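Local structure of possible adhesin (Caldicellulosiruptor kronotskyensis, 4WA0) at residues Ile95-Met106 with Tyr114-Val125. The protein probably mediates attachment of the cell to cellulose as a tapirin, of which this chain is the C-terminal beta-helix domain. Numbering follows the deposited sequence.
Sequences IDAKTIYVGQEM and YKFVQLFSDSNV
Ile-100 lays its CG2 methyl over one face of the Phe-116 ring, 3.6 Å from CG2 to the ring centroid, while Ala-97 CB lies at the ring's edge. Ile-100 CG1 is anti to the backbone N (chi1 -180°), which leaves CG2 to cover the ring and lets CD1 reach its CZ. In one of its two conformers selenomethionine Met-106 adds an oblique Met-aromatic contact. These side chains line the interior of a right-handed parallel beta-helix; backbone hydrogen bonds such as Phe-120 N to Ile-100 O keep two successive coils in register around the corners at Lys-98 and Val-117/Gln-118.

The outward face is largely covered too: Gln-118 NE2 donates in its amide plane to Thr-99 OG1 (2.9 Å, 170°). Its edges are looser and wetter. Tyr-101 OH reaches exposed Asp-122 OD2 from above the carboxylate plane, and Asn-124 ND2 meets the anti lone pair of Glu-105 OE2 at 2.7 Å; Gln-107 holds OE1. In one Asp-96 conformer, water bridges OD2 to Lys-115 NZ, which also bonds Ser-113 OG.

Strands 69-73 and 76-79 continue the stack in the preceding coil, and 132-136 and 139-142 in the following one.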
ATOM      1  N   ILE A  95      -1.477  -5.231  -9.786  1.00  9.88           N
ATOM      2  CA  ILE A  95      -0.436  -4.926  -8.789  1.00 11.05           C
ATOM      3  C   ILE A  95       0.867  -5.223  -9.456  1.00 12.56           C
ATOM      4  O   ILE A  95       1.058  -6.344  -9.891  1.00 13.62           O
ATOM      5  CB  ILE A  95      -0.525  -5.710  -7.499  1.00 11.44           C
ATOM      6  CG1 ILE A  95      -1.918  -5.600  -6.849  1.00 11.76           C
ATOM      7  CG2 ILE A  95       0.525  -5.245  -6.556  1.00 12.37           C
ATOM      8  CD1 ILE A  95      -2.072  -6.312  -5.543  1.00 12.72           C
ATOM      9  N   ASP A  96       1.786  -4.275  -9.476  0.65 12.10           N
ATOM     10  CA  ASP A  96       3.094  -4.487 -10.071  0.65 13.72           C
ATOM     11  C   ASP A  96       4.120  -3.985  -9.078  0.65 12.91           C
ATOM     12  O   ASP A  96       4.163  -2.744  -8.866  0.65 12.06           O
ATOM     13  CB  ASP A  96       3.145  -3.707 -11.383  0.65 16.18           C
ATOM     14  CG  ASP A  96       4.386  -3.970 -12.169  0.65 20.26           C
ATOM     15  OD1 ASP A  96       5.465  -3.943 -11.555  0.65 21.38           O
ATOM     16  OD2 ASP A  96       4.291  -4.113 -13.437  0.65 22.96           O
ATOM     17  N   ALA A  97       4.836  -4.914  -8.403  1.00 13.04           N
ATOM     18  CA  ALA A  97       5.795  -4.631  -7.342  1.00 12.15           C
ATOM     19  C   ALA A  97       7.126  -5.268  -7.598  1.00 12.96           C
ATOM     20  O   ALA A  97       7.194  -6.363  -8.123  1.00 12.39           O
ATOM     21  CB  ALA A  97       5.303  -5.057  -5.951  1.00 13.55           C
ATOM     22  N   LYS A  98       8.214  -4.625  -7.175  1.00 11.83           N
ATOM     23  CA  LYS A  98       9.499  -5.282  -7.265  1.00 14.07           C
ATOM     24  C   LYS A  98       9.534  -6.434  -6.248  1.00 14.04           C
ATOM     25  O   LYS A  98       9.899  -7.540  -6.600  1.00 17.73           O
ATOM     26  CB  LYS A  98      10.653  -4.288  -7.010  1.00 15.81           C
ATOM     27  CG  LYS A  98      12.036  -4.882  -7.071  1.00 22.40           C
ATOM     28  CD  LYS A  98      13.047  -3.749  -6.989  1.00 27.23           C
ATOM     29  CE  LYS A  98      14.413  -4.260  -6.607  1.00 39.04           C
ATOM     30  NZ  LYS A  98      14.460  -4.859  -5.242  1.00 47.49           N
ATOM     31  N   THR A  99       9.209  -6.175  -5.000  1.00 14.30           N
ATOM     32  CA  THR A  99       9.433  -7.198  -3.924  1.00 13.97           C
ATOM     33  C   THR A  99       8.124  -7.252  -3.166  1.00 14.30           C
ATOM     34  O   THR A  99       7.563  -6.218  -2.889  1.00 14.84           O
ATOM     35  CB  THR A  99      10.530  -6.832  -2.984  1.00 15.98           C
ATOM     36  OG1 THR A  99      11.803  -6.719  -3.670  1.00 19.04           O
ATOM     37  CG2 THR A  99      10.652  -7.828  -1.809  1.00 17.22           C
ATOM     38  N   ILE A 100       7.555  -8.437  -2.967  1.00 12.61           N
ATOM     39  CA  ILE A 100       6.374  -8.563  -2.073  1.00 12.51           C
ATOM     40  C   ILE A 100       6.701  -9.606  -1.010  1.00 13.80           C
ATOM     41  O   ILE A 100       7.240 -10.678  -1.353  1.00 13.57           O
ATOM     42  CB  ILE A 100       5.072  -8.876  -2.844  1.00 13.50           C
ATOM     43  CG1 ILE A 100       3.864  -8.999  -1.899  1.00 15.05           C
ATOM     44  CG2 ILE A 100       5.156 -10.133  -3.755  1.00 14.49           C
ATOM     45  CD1 ILE A 100       2.538  -8.869  -2.546  1.00 16.07           C
ATOM     46  N   TYR A 101       6.406  -9.300   0.259  1.00 13.36           N
ATOM     47  CA  TYR A 101       6.508 -10.250   1.314  1.00 12.92           C
ATOM     48  C   TYR A 101       5.158 -10.337   1.984  1.00 12.04           C
ATOM     49  O   TYR A 101       4.592  -9.288   2.312  1.00 12.08           O
ATOM     50  CB  TYR A 101       7.538  -9.755   2.334  1.00 14.54           C
ATOM     51  CG  TYR A 101       7.469 -10.482   3.641  1.00 14.20           C
ATOM     52  CD1 TYR A 101       7.922 -11.849   3.722  1.00 16.39           C
ATOM     53  CD2 TYR A 101       6.832  -9.949   4.760  1.00 15.85           C
ATOM     54  CE1 TYR A 101       7.773 -12.564   4.903  1.00 17.71           C
ATOM     55  CE2 TYR A 101       6.740 -10.665   5.965  1.00 17.33           C
ATOM     56  CZ  TYR A 101       7.183 -11.962   6.025  1.00 18.65           C
ATOM     57  OH  TYR A 101       7.066 -12.666   7.224  1.00 23.07           O
ATOM     58  N   VAL A 102       4.667 -11.551   2.228  1.00 13.24           N
ATOM     59  CA  VAL A 102       3.441 -11.800   2.976  1.00 13.38           C
ATOM     60  C   VAL A 102       3.762 -12.835   4.036  1.00 14.75           C
ATOM     61  O   VAL A 102       4.170 -13.970   3.728  1.00 14.56           O
ATOM     62  CB  VAL A 102       2.311 -12.246   2.069  1.00 12.43           C
ATOM     63  CG1 VAL A 102       1.026 -12.479   2.794  1.00 13.19           C
ATOM     64  CG2 VAL A 102       1.987 -11.204   0.997  1.00 12.15           C
ATOM     65  N   GLY A 103       3.474 -12.475   5.295  1.00 14.44           N
ATOM     66  CA  GLY A 103       3.798 -13.334   6.433  1.00 15.36           C
ATOM     67  C   GLY A 103       2.853 -14.493   6.593  1.00 16.58           C
ATOM     68  O   GLY A 103       3.274 -15.550   7.055  1.00 20.03           O
ATOM     69  N   GLN A 104       1.580 -14.311   6.273  1.00 14.34           N
ATOM     70  CA  GLN A 104       0.585 -15.392   6.287  1.00 17.78           C
ATOM     71  C   GLN A 104       0.125 -15.641   4.814  1.00 18.06           C
ATOM     72  O   GLN A 104       0.956 -15.772   3.953  1.00 21.67           O
ATOM     73  CB  GLN A 104      -0.511 -15.077   7.285  1.00 17.92           C
ATOM     74  CG  GLN A 104       0.041 -14.953   8.711  1.00 20.00           C
ATOM     75  CD  GLN A 104      -0.961 -14.480   9.793  1.00 24.82           C
ATOM     76  OE1 GLN A 104      -0.572 -14.143  10.903  1.00 33.45           O
ATOM     77  NE2 GLN A 104      -2.203 -14.494   9.490  1.00 31.23           N
ATOM     78  N   GLU A 105      -1.144 -15.788   4.578  1.00 18.95           N
ATOM     79  CA  GLU A 105      -1.629 -16.275   3.308  1.00 21.65           C
ATOM     80  C   GLU A 105      -1.813 -15.141   2.305  1.00 18.41           C
ATOM     81  O   GLU A 105      -2.120 -13.979   2.723  1.00 17.18           O
ATOM     82  CB  GLU A 105      -2.937 -16.923   3.542  1.00 26.06           C
ATOM     83  CG  GLU A 105      -2.758 -18.286   4.201  1.00 35.92           C
ATOM     84  CD  GLU A 105      -3.827 -19.193   3.700  1.00 44.22           C
ATOM     85  OE1 GLU A 105      -4.944 -18.671   3.445  1.00 58.85           O
ATOM     86  OE2 GLU A 105      -3.584 -20.396   3.529  1.00 40.10           O
HETATM   87  N   MSE A 106      -1.445 -15.390   1.052  0.55 15.73           N
HETATM   88  CA  MSE A 106      -1.731 -14.484  -0.068  0.55 13.21           C
HETATM   89  C   MSE A 106      -2.892 -15.054  -0.805  0.55 13.07           C
HETATM   90  O   MSE A 106      -2.764 -16.125  -1.387  0.55 10.66           O
HETATM   91  CB  MSE A 106      -0.561 -14.303  -1.013  0.55 14.98           C
HETATM   92  CG  MSE A 106      -0.980 -13.307  -2.085  0.55 16.68           C
HETATM   93 SE   MSE A 106       0.466 -12.875  -3.357  0.55 21.84          SE
HETATM   94  CE  MSE A 106       2.128 -12.940  -2.269  0.55 20.17           C
ATOM     95  N   TYR A 114      -1.075  -9.456 -11.692  1.00 10.25           N
ATOM     96  CA  TYR A 114      -0.225  -9.343 -10.517  1.00 11.20           C
ATOM     97  C   TYR A 114       1.177  -9.702 -10.941  1.00 12.68           C
ATOM     98  O   TYR A 114       1.470 -10.896 -11.199  1.00 12.95           O
ATOM     99  CB  TYR A 114      -0.773 -10.218  -9.401  1.00 10.94           C
ATOM    100  CG  TYR A 114      -2.216 -10.023  -8.990  1.00  9.64           C
ATOM    101  CD1 TYR A 114      -3.274 -10.631  -9.692  1.00 10.37           C
ATOM    102  CD2 TYR A 114      -2.547  -9.265  -7.881  1.00 10.51           C
ATOM    103  CE1 TYR A 114      -4.580 -10.430  -9.287  1.00  9.56           C
ATOM    104  CE2 TYR A 114      -3.844  -9.122  -7.474  1.00  9.99           C
ATOM    105  CZ  TYR A 114      -4.854  -9.676  -8.178  1.00  9.67           C
ATOM    106  OH  TYR A 114      -6.143  -9.470  -7.745  1.00 10.43           O
ATOM    107  N   LYS A 115       2.090  -8.713 -10.984  1.00 12.02           N
ATOM    108  CA  LYS A 115       3.431  -8.917 -11.513  1.00 11.90           C
ATOM    109  C   LYS A 115       4.459  -8.556 -10.440  1.00 11.58           C
ATOM    110  O   LYS A 115       4.406  -7.471  -9.881  1.00 12.02           O
ATOM    111  CB  LYS A 115       3.699  -8.033 -12.747  1.00 14.14           C
ATOM    112  CG  LYS A 115       2.723  -8.299 -13.868  1.00 18.38           C
ATOM    113  CD  LYS A 115       3.197  -7.507 -15.112  1.00 23.80           C
ATOM    114  CE  LYS A 115       2.275  -7.672 -16.311  1.00 30.27           C
ATOM    115  NZ  LYS A 115       1.260  -6.582 -16.182  1.00 35.29           N
ATOM    116  N   PHE A 116       5.276  -9.535 -10.076  1.00 10.93           N
ATOM    117  CA  PHE A 116       6.266  -9.408  -9.018  1.00 11.45           C
ATOM    118  C   PHE A 116       7.622  -9.782  -9.572  1.00 12.29           C
ATOM    119  O   PHE A 116       7.757 -10.795 -10.234  1.00 13.18           O
ATOM    120  CB  PHE A 116       5.893 -10.278  -7.845  1.00 12.56           C
ATOM    121  CG  PHE A 116       4.494  -9.967  -7.292  1.00 12.75           C
ATOM    122  CD1 PHE A 116       4.192  -8.687  -6.865  1.00 13.31           C
ATOM    123  CD2 PHE A 116       3.488 -10.938  -7.214  1.00 12.97           C
ATOM    124  CE1 PHE A 116       2.915  -8.382  -6.413  1.00 14.11           C
ATOM    125  CE2 PHE A 116       2.237 -10.658  -6.717  1.00 14.17           C
ATOM    126  CZ  PHE A 116       1.942  -9.369  -6.328  1.00 13.94           C
ATOM    127  N   VAL A 117       8.646  -9.026  -9.234  1.00 11.49           N
ATOM    128  CA  VAL A 117      10.007  -9.480  -9.478  1.00 11.98           C
ATOM    129  C   VAL A 117      10.394 -10.564  -8.500  1.00 12.25           C
ATOM    130  O   VAL A 117      10.833 -11.656  -8.951  1.00 12.68           O
ATOM    131  CB  VAL A 117      11.006  -8.307  -9.513  1.00 13.22           C
ATOM    132  CG1 VAL A 117      12.423  -8.820  -9.692  1.00 12.83           C
ATOM    133  CG2 VAL A 117      10.632  -7.273 -10.542  1.00 13.25           C
ATOM    134  N   GLN A 118      10.233 -10.332  -7.190  1.00 13.34           N
ATOM    135  CA  GLN A 118      10.496 -11.344  -6.188  1.00 13.46           C
ATOM    136  C   GLN A 118       9.363 -11.374  -5.209  1.00 14.32           C
ATOM    137  O   GLN A 118       8.848 -10.335  -4.790  1.00 14.84           O
ATOM    138  CB  GLN A 118      11.849 -11.229  -5.531  1.00 19.22           C
ATOM    139  CG  GLN A 118      12.206  -9.907  -5.030  1.00 22.01           C
ATOM    140  CD  GLN A 118      13.600  -9.823  -4.423  1.00 24.73           C
ATOM    141  OE1 GLN A 118      14.477 -10.687  -4.605  1.00 26.40           O
ATOM    142  NE2 GLN A 118      13.831  -8.725  -3.723  1.00 24.56           N
ATOM    143  N   LEU A 119       8.922 -12.581  -4.937  0.67 12.28           N
ATOM    144  CA  LEU A 119       7.835 -12.880  -4.003  0.67 11.22           C
ATOM    145  C   LEU A 119       8.344 -13.778  -2.886  0.67 12.80           C
ATOM    146  O   LEU A 119       9.003 -14.822  -3.106  0.67 11.26           O
ATOM    147  CB  LEU A 119       6.722 -13.596  -4.785  0.67 11.75           C
ATOM    148  CG  LEU A 119       5.454 -13.938  -4.016  0.67 11.10           C
ATOM    149  CD1 LEU A 119       4.267 -13.906  -4.925  0.67 11.22           C
ATOM    150  CD2 LEU A 119       5.551 -15.272  -3.282  0.67 11.21           C
ATOM    151  N   PHE A 120       7.966 -13.432  -1.659  1.00 12.84           N
ATOM    152  CA  PHE A 120       8.295 -14.251  -0.477  1.00 13.34           C
ATOM    153  C   PHE A 120       7.077 -14.407   0.330  1.00 14.32           C
ATOM    154  O   PHE A 120       6.498 -13.370   0.735  1.00 14.31           O
ATOM    155  CB  PHE A 120       9.349 -13.554   0.369  1.00 13.93           C
ATOM    156  CG  PHE A 120      10.667 -13.404  -0.302  1.00 15.02           C
ATOM    157  CD1 PHE A 120      10.943 -12.305  -1.087  1.00 17.71           C
ATOM    158  CD2 PHE A 120      11.639 -14.382  -0.157  1.00 17.90           C
ATOM    159  CE1 PHE A 120      12.148 -12.206  -1.744  1.00 20.62           C
ATOM    160  CE2 PHE A 120      12.847 -14.285  -0.824  1.00 18.06           C
ATOM    161  CZ  PHE A 120      13.076 -13.207  -1.635  1.00 18.56           C
ATOM    162  N   SER A 121       6.638 -15.645   0.556  1.00 12.56           N
ATOM    163  CA  SER A 121       5.490 -15.928   1.369  1.00 14.37           C
ATOM    164  C   SER A 121       5.888 -16.958   2.375  1.00 16.38           C
ATOM    165  O   SER A 121       6.545 -17.983   2.020  1.00 14.20           O
ATOM    166  CB  SER A 121       4.302 -16.439   0.572  1.00 15.77           C
ATOM    167  OG  SER A 121       3.391 -17.110   1.444  1.00 18.56           O
ATOM    168  N   ASP A 122       5.483 -16.748   3.618  1.00 14.60           N
ATOM    169  CA  ASP A 122       5.779 -17.687   4.710  1.00 15.00           C
ATOM    170  C   ASP A 122       4.691 -18.744   4.857  1.00 17.51           C
ATOM    171  O   ASP A 122       4.783 -19.623   5.720  1.00 18.33           O
ATOM    172  CB  ASP A 122       6.062 -16.960   6.047  1.00 16.45           C
ATOM    173  CG  ASP A 122       7.381 -16.242   6.057  1.00 19.27           C
ATOM    174  OD1 ASP A 122       8.260 -16.570   5.204  1.00 22.55           O
ATOM    175  OD2 ASP A 122       7.548 -15.394   6.991  1.00 25.89           O
ATOM    176  N   SER A 123       3.708 -18.723   3.948  1.00 15.53           N
ATOM    177  CA  SER A 123       2.586 -19.644   3.978  1.00 17.37           C
ATOM    178  C   SER A 123       2.124 -19.960   2.555  1.00 15.69           C
ATOM    179  O   SER A 123       2.954 -20.171   1.647  1.00 15.08           O
ATOM    180  CB  SER A 123       1.492 -19.061   4.914  1.00 19.26           C
ATOM    181  OG  SER A 123       0.380 -19.921   5.046  1.00 21.40           O
ATOM    182  N   ASN A 124       0.835 -20.049   2.343  1.00 13.40           N
ATOM    183  CA  ASN A 124       0.283 -20.395   1.061  1.00 13.56           C
ATOM    184  C   ASN A 124       0.024 -19.164   0.194  1.00 11.49           C
ATOM    185  O   ASN A 124      -0.299 -18.054   0.679  1.00 11.49           O
ATOM    186  CB  ASN A 124      -1.007 -21.138   1.272  1.00 14.37           C
ATOM    187  CG  ASN A 124      -0.858 -22.271   2.274  1.00 18.42           C
ATOM    188  OD1 ASN A 124       0.019 -23.156   2.138  1.00 17.10           O
ATOM    189  ND2 ASN A 124      -1.730 -22.296   3.214  1.00 18.03           N
ATOM    190  N   VAL A 125       0.054 -19.415  -1.123  1.00 10.82           N
ATOM    191  CA  VAL A 125      -0.320 -18.448  -2.133  1.00 10.85           C
ATOM    192  C   VAL A 125      -1.455 -19.064  -2.960  1.00 11.99           C
ATOM    193  O   VAL A 125      -1.234 -20.059  -3.585  1.00 13.62           O
ATOM    194  CB  VAL A 125       0.839 -17.980  -3.012  1.00 11.92           C
ATOM    195  CG1 VAL A 125       0.387 -17.013  -4.097  1.00 13.35           C
ATOM    196  CG2 VAL A 125       1.926 -17.368  -2.148  1.00 12.12           C
TER
HETATM  197  O   HOH W   1       2.407  -3.573 -15.777  0.80 42.30           O
HETATM  198  O   HOH W   2       5.414 -14.939   9.327  1.00 41.91           O